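Local coordinates for protein trehalose monomycolate exporter MmpL3 (Mycobacterium tuberculosis, PDB 7NVH) that probably exports trehalose monomycolate across the inner membrane of the mycobacterium, as a mycolic acid transporter of the RND permease superfamily, at residues A[50-55]-A[538-543]; A[383-388]-A[714-719]. All blocks are in the same frame, centred on the assembly; numbering follows the deposited sequence.

Interaction 1 of 2, residues A[50-55]-A[538-543]. With AV0 (Lauryl Maltose Neopentyl Glycol), chain B.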
# COMPACT_ATOMS: atom_id res chain seq x y z
N SER A 50 23.62 -1.29 -2.56
CA SER A 50 23.31 -2.70 -2.39
C SER A 50 22.61 -3.28 -3.62
O SER A 50 22.84 -4.44 -3.97
CB SER A 50 22.44 -2.90 -1.15
OG SER A 50 21.19 -2.26 -1.30
N VAL A 51 21.75 -2.49 -4.27
CA VAL A 51 21.17 -2.92 -5.53
C VAL A 51 22.24 -3.04 -6.60
O VAL A 51 22.23 -3.97 -7.42
CB VAL A 51 20.04 -1.97 -5.96
CG1 VAL A 51 19.57 -2.29 -7.36
CG2 VAL A 51 18.88 -2.08 -4.99
N GLN A 52 23.20 -2.11 -6.61
CA GLN A 52 24.33 -2.22 -7.53
C GLN A 52 25.10 -3.51 -7.30
O GLN A 52 25.45 -4.21 -8.25
CB GLN A 52 25.25 -1.02 -7.36
CG GLN A 52 24.73 0.27 -7.95
CD GLN A 52 25.66 1.43 -7.70
OE1 GLN A 52 26.87 1.26 -7.57
NE2 GLN A 52 25.10 2.63 -7.63
N ALA A 53 25.36 -3.85 -6.03
CA ALA A 53 26.07 -5.07 -5.70
C ALA A 53 25.29 -6.31 -6.12
O ALA A 53 25.86 -7.25 -6.67
CB ALA A 53 26.36 -5.12 -4.20
N SER A 54 23.98 -6.32 -5.87
CA SER A 54 23.15 -7.45 -6.29
C SER A 54 23.13 -7.62 -7.80
O SER A 54 23.23 -8.75 -8.28
CB SER A 54 21.73 -7.27 -5.76
OG SER A 54 21.66 -7.55 -4.38
N VAL A 55 23.01 -6.53 -8.55
CA VAL A 55 23.03 -6.60 -10.01
C VAL A 55 24.38 -7.10 -10.52
O VAL A 55 24.42 -7.93 -11.43
CB VAL A 55 22.67 -5.23 -10.61
CG1 VAL A 55 22.84 -5.26 -12.11
CG2 VAL A 55 21.23 -4.88 -10.26
N THR A 538 37.37 -1.18 -5.44
CA THR A 538 36.21 -0.47 -4.92
C THR A 538 35.21 -1.52 -4.45
O THR A 538 34.60 -2.21 -5.28
CB THR A 538 35.58 0.44 -5.98
OG1 THR A 538 35.14 -0.35 -7.09
CG2 THR A 538 36.60 1.46 -6.46
N VAL A 539 35.04 -1.64 -3.14
CA VAL A 539 34.20 -2.68 -2.56
C VAL A 539 32.78 -2.15 -2.41
O VAL A 539 32.56 -1.12 -1.77
CB VAL A 539 34.75 -3.15 -1.21
CG1 VAL A 539 34.01 -4.38 -0.74
CG2 VAL A 539 36.23 -3.44 -1.32
N LEU A 540 31.83 -2.85 -3.01
CA LEU A 540 30.41 -2.60 -2.80
C LEU A 540 29.86 -3.68 -1.88
O LEU A 540 30.17 -4.87 -2.06
CB LEU A 540 29.64 -2.61 -4.12
CG LEU A 540 29.87 -1.47 -5.11
CD1 LEU A 540 29.29 -1.83 -6.46
CD2 LEU A 540 29.26 -0.19 -4.59
N VAL A 541 29.07 -3.28 -0.89
CA VAL A 541 28.50 -4.21 0.08
C VAL A 541 27.01 -4.32 -0.20
O VAL A 541 26.29 -3.32 -0.18
CB VAL A 541 28.77 -3.75 1.52
CG1 VAL A 541 28.27 -4.79 2.50
CG2 VAL A 541 30.25 -3.50 1.72
N GLY A 542 26.55 -5.54 -0.45
CA GLY A 542 25.17 -5.81 -0.79
C GLY A 542 24.60 -6.91 0.08
O GLY A 542 24.94 -7.05 1.25
N GLY A 543 23.72 -7.70 -0.52
CA GLY A 543 23.05 -8.76 0.19
C GLY A 543 21.67 -8.34 0.65
O GLY A 543 21.34 -7.16 0.75
C1 AV0 B . 12.94 -10.37 -4.02
O1 AV0 B . 12.14 -10.57 -2.90
C2 AV0 B . 12.53 -9.10 -4.73
O2 AV0 B . 11.17 -9.21 -5.15
C3 AV0 B . 13.39 -8.85 -5.94
O3 AV0 B . 13.08 -7.52 -6.43
C4 AV0 B . 14.86 -8.94 -5.66
O4 AV0 B . 15.58 -9.11 -6.93
C5 AV0 B . 15.25 -10.11 -4.76
O5 AV0 B . 14.36 -10.29 -3.59
C6 AV0 B . 16.64 -9.88 -4.26
O6 AV0 B . 16.65 -10.01 -2.86
CAA AV0 B . 1.16 -8.51 -3.29
CAB AV0 B . 15.77 -22.30 0.34
OAI AV0 B . 14.44 -5.12 -6.59
OAJ AV0 B . 17.52 -16.78 7.36
OAL AV0 B . 13.11 -10.11 5.94
OAN AV0 B . 16.21 -14.55 3.90
OAP AV0 B . 14.54 -14.89 1.66
OAQ AV0 B . 19.12 -5.95 -7.09
OAR AV0 B . 17.11 -14.12 9.41
OAS AV0 B . 16.86 -6.34 -9.91
OAT AV0 B . 14.92 -12.34 10.00
OAU AV0 B . 18.29 -8.69 -7.50
OAV AV0 B . 13.49 -11.56 7.74
CAW AV0 B . 2.46 -9.28 -3.44
CAX AV0 B . 14.36 -21.78 0.76
CAY AV0 B . 3.56 -8.34 -3.90
CAZ AV0 B . 14.35 -20.22 0.73
CBA AV0 B . 4.92 -9.03 -3.73
CBB AV0 B . 12.97 -19.72 1.21
CBC AV0 B . 5.04 -9.56 -2.29
CBD AV0 B . 12.98 -18.16 1.34
CBE AV0 B . 6.53 -9.93 -1.99
CBF AV0 B . 11.52 -17.66 1.36
CBG AV0 B . 7.05 -10.97 -3.07
CBH AV0 B . 11.51 -16.08 1.38
CBI AV0 B . 8.61 -10.82 -3.23
CBJ AV0 B . 10.43 -15.57 0.38
CBK AV0 B . 9.35 -11.94 -2.37
CBL AV0 B . 10.47 -14.01 0.31
CBM AV0 B . 15.58 -4.94 -7.40
CBN AV0 B . 16.22 -16.47 7.80
CBP AV0 B . 14.00 -10.33 4.88
CBQ AV0 B . 10.17 -11.27 -1.19
CBR AV0 B . 11.26 -13.58 -0.97
CBS AV0 B . 12.56 -11.71 -2.14
CBT AV0 B . 12.20 -11.61 0.42
OBV AV0 B . 13.24 -12.55 0.76
OBX AV0 B . 13.42 -11.53 2.87
OBY AV0 B . 16.32 -6.97 -6.31
OBZ AV0 B . 14.71 -14.93 6.69
OCB AV0 B . 15.24 -12.80 5.90
CCC AV0 B . 16.75 -5.64 -6.79
CCD AV0 B . 15.92 -15.01 7.51
CCF AV0 B . 13.75 -11.70 4.29
CCH AV0 B . 14.93 -13.84 3.75
CCJ AV0 B . 13.39 -12.81 2.12
CCL AV0 B . 14.67 -13.62 2.33
CCM AV0 B . 11.53 -12.04 -0.97
CCN AV0 B . 17.89 -5.73 -7.81
CCO AV0 B . 15.80 -14.25 8.83
CCQ AV0 B . 15.00 -12.56 4.50
CCR AV0 B . 16.03 -7.88 -7.42
CCS AV0 B . 14.24 -13.53 6.51
CCT AV0 B . 17.76 -6.80 -8.83
CCU AV0 B . 15.21 -12.89 8.67
CCV AV0 B . 17.26 -8.09 -8.29
CCW AV0 B . 13.98 -12.91 7.89
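L540 sets CG anti to its own carbonyl carbon (chi1 -69°), beside the backbone N. Q52 makes the same turn as L540 and then runs extended, so its amide reaches the leucine's branched tip: OE1 of Q52 lies 4.1 Å from CD1 of L540, the two chains crossing obliquely. S50 instead holds OG between its backbone N and its carbonyl carbon (chi1 64°), the position from which it bonds to D550, and meets the strand through CA and CB.

The centre of the contact belongs to small residues. A53 directs its methyl toward the strand, and CB stops 3.7 Å from CA of G542, which has no side chain to hold the helix off. The same methyl touches CB of L540 at 4.1 Å. Beside it the backbones themselves meet, with CA of S50 only 4.0 Å from CA of G542. The helix and strand axes accordingly approach to 6.2 Å while crossing at 79°, almost perpendicular. No hydrogen bond spans the two segments; S54 OG makes a weak bond back to S50 O within its own helix.

One helix thus serves two partners. V51, S54 and V55 turn to the bound detergent, lauryl maltose neopentyl glycol, where its sugar oxygen OAQ is 3.2 Å from CB of S54 and 3.7 Å from CG1 of V51. These are contacts of carbon with oxygen and form part of the ligand pocket.

Strand 540-543 is an outermost strand of its antiparallel sheet, bonded through its backbone to strand 451-457, whose V455 also touches A53 and L540. G543 occupies the N-cap position of helix 544-556, and L547 of that helix packs on S50, V51 and S54, so helix 49-61 lies across strands 540-543 and 451-457 and against helix 544-556.

Interaction 2 of 2, residues A[383-388]-A[714-719]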
# COMPACT_ATOMS: atom_id res chain seq x y z
N GLY A 383 -32.22 18.60 15.56
CA GLY A 383 -32.36 17.21 15.95
C GLY A 383 -31.29 16.75 16.92
O GLY A 383 -31.16 17.30 18.01
N PHE A 384 -30.54 15.73 16.53
CA PHE A 384 -29.44 15.22 17.35
C PHE A 384 -28.10 15.84 16.99
O PHE A 384 -27.32 16.17 17.88
CB PHE A 384 -29.34 13.70 17.23
CG PHE A 384 -28.00 13.15 17.62
CD1 PHE A 384 -27.64 13.02 18.95
CD2 PHE A 384 -27.08 12.76 16.65
CE1 PHE A 384 -26.41 12.52 19.30
CE2 PHE A 384 -25.85 12.26 17.00
CZ PHE A 384 -25.51 12.14 18.33
N TRP A 385 -27.82 16.00 15.70
CA TRP A 385 -26.54 16.55 15.29
C TRP A 385 -26.43 18.03 15.63
O TRP A 385 -25.33 18.52 15.89
CB TRP A 385 -26.32 16.33 13.80
CG TRP A 385 -25.79 14.98 13.50
CD1 TRP A 385 -26.44 13.95 12.89
CD2 TRP A 385 -24.48 14.49 13.81
NE1 TRP A 385 -25.62 12.86 12.79
CE2 TRP A 385 -24.41 13.16 13.35
CE3 TRP A 385 -23.36 15.05 14.43
CZ2 TRP A 385 -23.27 12.39 13.50
CZ3 TRP A 385 -22.23 14.28 14.57
CH2 TRP A 385 -22.19 12.96 14.11
N GLY A 386 -27.55 18.75 15.63
CA GLY A 386 -27.53 20.14 16.04
C GLY A 386 -27.57 20.36 17.53
O GLY A 386 -27.35 21.49 17.98
N LYS A 387 -27.85 19.32 18.31
CA LYS A 387 -27.84 19.42 19.76
C LYS A 387 -26.56 18.89 20.38
O LYS A 387 -26.25 19.24 21.52
CB LYS A 387 -29.03 18.66 20.36
CG LYS A 387 -30.22 19.55 20.67
CD LYS A 387 -31.46 18.73 21.01
CE LYS A 387 -31.21 17.84 22.22
NZ LYS A 387 -32.44 17.68 23.05
N LEU A 388 -25.81 18.05 19.67
CA LEU A 388 -24.49 17.66 20.14
C LEU A 388 -23.53 18.85 20.06
O LEU A 388 -22.87 19.20 21.05
CB LEU A 388 -23.97 16.48 19.33
CG LEU A 388 -22.50 16.09 19.52
CD1 LEU A 388 -22.33 15.29 20.79
CD2 LEU A 388 -22.02 15.29 18.32
N VAL A 714 -12.93 13.43 16.21
CA VAL A 714 -12.50 14.71 15.66
C VAL A 714 -13.70 15.53 15.22
O VAL A 714 -13.98 16.59 15.78
CB VAL A 714 -11.51 14.49 14.50
CG1 VAL A 714 -11.14 15.82 13.87
CG2 VAL A 714 -10.27 13.77 14.99
N ARG A 715 -14.47 15.02 14.26
CA ARG A 715 -15.58 15.78 13.70
C ARG A 715 -16.58 16.18 14.77
O ARG A 715 -17.05 17.32 14.79
CB ARG A 715 -16.27 14.97 12.61
CG ARG A 715 -17.67 15.46 12.30
CD ARG A 715 -18.41 14.52 11.38
NE ARG A 715 -18.63 13.22 11.99
CZ ARG A 715 -19.73 12.50 11.82
NH1 ARG A 715 -19.86 11.32 12.41
NH2 ARG A 715 -20.71 12.96 11.05
N MET A 716 -16.93 15.26 15.67
CA MET A 716 -18.01 15.56 16.60
C MET A 716 -17.58 16.51 17.71
O MET A 716 -18.40 17.31 18.18
CB MET A 716 -18.58 14.28 17.22
CG MET A 716 -19.35 13.42 16.24
SD MET A 716 -20.21 12.03 17.00
CE MET A 716 -19.06 11.57 18.29
N PHE A 717 -16.32 16.47 18.14
CA PHE A 717 -15.96 17.27 19.30
C PHE A 717 -14.82 18.25 19.06
O PHE A 717 -14.89 19.38 19.53
CB PHE A 717 -15.58 16.35 20.47
CG PHE A 717 -16.65 15.40 20.88
CD1 PHE A 717 -17.88 15.86 21.32
CD2 PHE A 717 -16.44 14.03 20.84
CE1 PHE A 717 -18.87 14.98 21.70
CE2 PHE A 717 -17.42 13.15 21.22
CZ PHE A 717 -18.64 13.62 21.65
N LEU A 718 -13.77 17.84 18.36
CA LEU A 718 -12.57 18.66 18.29
C LEU A 718 -12.75 19.85 17.35
O LEU A 718 -12.41 20.98 17.71
CB LEU A 718 -11.38 17.82 17.83
CG LEU A 718 -10.01 18.21 18.39
CD1 LEU A 718 -10.06 18.30 19.90
CD2 LEU A 718 -8.96 17.21 17.94
N VAL A 719 -13.27 19.62 16.15
CA VAL A 719 -13.45 20.72 15.20
C VAL A 719 -14.40 21.79 15.72
O VAL A 719 -14.04 22.97 15.69
CB VAL A 719 -13.88 20.16 13.82
CG1 VAL A 719 -13.80 21.26 12.77
CG2 VAL A 719 -13.00 18.99 13.43
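Three kinds of contact join segment 383-388, leading into helix 385-391, to helix 694-726, none of them a hydrogen bond. The first brings the tip of the indole over the arginine's guanidinium. CH2 of W385 comes over one face of the R715 group, offset toward its rim and 3.3 Å from NH1, with the two planes 46° apart. The arginine bends at chi3; NH1 bonds to A711 O and T675 OG1 and NH2 to G671 O, which probably fixes the face that the indole meets.

A Met-aromatic contact follows: SD of M716 stands 4.7 Å from the centroid of the W385 six-membered ring, obliquely.

The third kind is apolar. CG of M716 meets the indole edge, 3.4 Å from CZ3 of W385. L388 straddles neighbouring residues with its two methyls, CD2 lying 3.8 Å from CB of M716 and CD1 3.6 Å from CE1 of F717. Locally, F384 covers one face of the indole.

Farther out, T675 of helix 671-689 touches W385. F717 also packs on I403 of helix 401-408 and R715 on L645 of helix 624-654, while V714, L718 and V719 reach helix 582-607.

How the interactions relate
Each contact joins a segment from the first MMPL family region to one from the second, so each is a long-range bridge between the two sequence halves. Along the chain their segments alternate. They lie on opposite sides of the chain's centre: the contact centres are 57 Å apart, the nearest atoms about 39 Å, and the two do not touch. Interaction 1 belongs to the sheet-bearing region, probably periplasmic as in RND transporters, and carries three residues of the detergent pocket. Interaction 2 lies within the helical part and includes none of those pocket residues. Small residues bring backbones close in the former; large side chains span a wider gap in the latter.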